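Local coordinates for protein general negative regulator of transcription subunit 2 (Saccharomyces cerevisiae, PDB 4BY6) that acts as a core component of the CCR4-NOT complex, required for its integrity, in transcriptional regulation and cytoplasmic mRNA deadenylation, at residues E131-R135 and N136-H140. Sequence-based numbering, arbitrary orientation.
Sequences ELRKR and NWRYH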
# COMPACT_ATOMS: atom_id res chain seq x y z
N GLU E 131 -15.74 40.29 -5.47
CA GLU E 131 -17.10 39.80 -5.61
C GLU E 131 -17.70 39.44 -4.24
O GLU E 131 -18.87 39.72 -3.95
CB GLU E 131 -17.12 38.60 -6.53
CG GLU E 131 -18.47 37.97 -6.70
CD GLU E 131 -19.45 38.84 -7.46
OE1 GLU E 131 -19.02 39.72 -8.22
OE2 GLU E 131 -20.67 38.62 -7.28
N LEU E 132 -16.91 38.80 -3.39
CA LEU E 132 -17.37 38.50 -2.05
C LEU E 132 -17.62 39.79 -1.29
O LEU E 132 -18.61 39.91 -0.54
CB LEU E 132 -16.35 37.62 -1.34
CG LEU E 132 -16.50 36.18 -1.81
CD1 LEU E 132 -15.31 35.36 -1.31
CD2 LEU E 132 -17.84 35.64 -1.29
N ARG E 133 -16.72 40.74 -1.50
CA ARG E 133 -16.84 42.04 -0.88
C ARG E 133 -18.18 42.67 -1.29
O ARG E 133 -18.91 43.20 -0.45
CB ARG E 133 -15.64 42.92 -1.27
CG ARG E 133 -15.43 44.11 -0.37
CD ARG E 133 -14.82 43.68 0.93
NE ARG E 133 -14.91 44.74 1.93
CZ ARG E 133 -15.97 44.93 2.70
NH1 ARG E 133 -17.05 44.15 2.56
NH2 ARG E 133 -15.98 45.89 3.61
N LYS E 134 -18.52 42.55 -2.58
CA LYS E 134 -19.77 43.09 -3.12
C LYS E 134 -21.03 42.44 -2.53
O LYS E 134 -22.07 43.08 -2.40
CB LYS E 134 -19.77 42.94 -4.63
CG LYS E 134 -21.13 43.07 -5.27
CD LYS E 134 -21.01 43.10 -6.76
CE LYS E 134 -22.36 42.98 -7.43
NZ LYS E 134 -22.23 43.48 -8.83
N ARG E 135 -20.93 41.16 -2.19
CA ARG E 135 -22.04 40.42 -1.59
C ARG E 135 -22.07 40.58 -0.07
O ARG E 135 -22.70 39.77 0.64
CB ARG E 135 -21.93 38.95 -1.95
CG ARG E 135 -21.96 38.73 -3.42
CD ARG E 135 -21.72 37.29 -3.76
NE ARG E 135 -21.59 37.17 -5.21
CZ ARG E 135 -21.60 36.02 -5.86
NH1 ARG E 135 -21.72 34.88 -5.18
NH2 ARG E 135 -21.47 36.01 -7.18
N ASN E 136 -21.39 41.61 0.40
CA ASN E 136 -21.38 41.98 1.81
C ASN E 136 -20.69 40.93 2.74
O ASN E 136 -21.06 40.79 3.90
CB ASN E 136 -22.80 42.26 2.28
CG ASN E 136 -22.82 43.12 3.51
OD1 ASN E 136 -21.93 43.96 3.70
ND2 ASN E 136 -23.81 42.92 4.38
N TRP E 137 -19.71 40.21 2.20
CA TRP E 137 -18.79 39.43 3.03
C TRP E 137 -17.62 40.32 3.38
O TRP E 137 -17.18 41.13 2.56
CB TRP E 137 -18.29 38.18 2.29
CG TRP E 137 -19.29 37.11 2.21
CD1 TRP E 137 -20.22 36.93 1.22
CD2 TRP E 137 -19.47 36.04 3.13
NE1 TRP E 137 -20.97 35.82 1.48
CE2 TRP E 137 -20.53 35.24 2.65
CE3 TRP E 137 -18.83 35.67 4.32
CZ2 TRP E 137 -20.97 34.10 3.32
CZ3 TRP E 137 -19.27 34.53 4.99
CH2 TRP E 137 -20.33 33.76 4.48
N ARG E 138 -17.09 40.17 4.58
CA ARG E 138 -15.88 40.88 4.95
C ARG E 138 -14.79 39.87 5.30
O ARG E 138 -15.08 38.80 5.86
CB ARG E 138 -16.16 41.83 6.12
CG ARG E 138 -16.85 43.13 5.74
CD ARG E 138 -18.11 43.32 6.60
NE ARG E 138 -18.01 44.27 7.73
CZ ARG E 138 -18.94 44.40 8.68
NH1 ARG E 138 -20.02 43.63 8.64
NH2 ARG E 138 -18.79 45.28 9.67
N TYR E 139 -13.56 40.18 4.94
CA TYR E 139 -12.43 39.26 5.17
C TYR E 139 -11.63 39.59 6.43
O TYR E 139 -11.08 40.69 6.57
CB TYR E 139 -11.50 39.27 3.95
CG TYR E 139 -10.29 38.40 4.12
CD1 TYR E 139 -10.40 37.02 4.09
CD2 TYR E 139 -9.04 38.96 4.31
CE1 TYR E 139 -9.30 36.21 4.25
CE2 TYR E 139 -7.93 38.16 4.46
CZ TYR E 139 -8.07 36.79 4.43
OH TYR E 139 -6.95 36.00 4.57
N HIS E 140 -11.56 38.64 7.36
CA HIS E 140 -10.78 38.83 8.59
C HIS E 140 -9.30 38.54 8.36
O HIS E 140 -8.94 37.42 7.98
CB HIS E 140 -11.32 37.94 9.70
CG HIS E 140 -10.84 38.32 11.07
ND1 HIS E 140 -9.70 37.78 11.63
CD2 HIS E 140 -11.34 39.20 11.97
CE1 HIS E 140 -9.53 38.29 12.84
NE2 HIS E 140 -10.51 39.16 13.07
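The indole of W137 meets L132 in two ways. L132 O lies at the ring edge, in plane, and the methyl CD2 of L132 comes to W137 CD1 obliquely at 3.7 Å. W137 CG stands beside its own backbone N (chi1 -75°), which sets CD1 of the indole beside the L132 methyl. F113 meets this ring edge-to-face, and W146 and T148 of strand 145-149 also touch W137. The guanidinium of R133 has the CG of R138 over one face, with R133 CZ to R138 CG at 3.6 Å. The R133 chain bends at chi2 (76°) and carries NH1 of R133 forward over the turn, to 3.0 Å from W137 O. The guanidinium planes of R133 and R138 are nearly parallel, but the charged groups are offset and do not touch. The guanidinium of R135 takes E131 OE2 at its edge, in plane. This salt bridge is side-on: R135 NE and R135 NH2 both donate to E131 OE2, each at 2.7 Å. E131 OE2 turns its anti lone pair to R135 NE, whereas R135 NH2 meets it from above the carboxylate plane. R135 NH1 pairs with D109, so this arginine links helix 123-134 to the start of helix 109-118. The backbone closes the helix with two bonds. W137 N donates to L132 O at 3.0 Å, and N136 N donates to R133 O at 3.1 Å. N136 has positive phi (67°), as is usual for the C-prime residue of this motif. This is a Schellman motif. It ends helix 123-134 and turns the chain into strand 138-140 of the antiparallel sheet in the NOT2/NOT3/NOT5 C-terminal region.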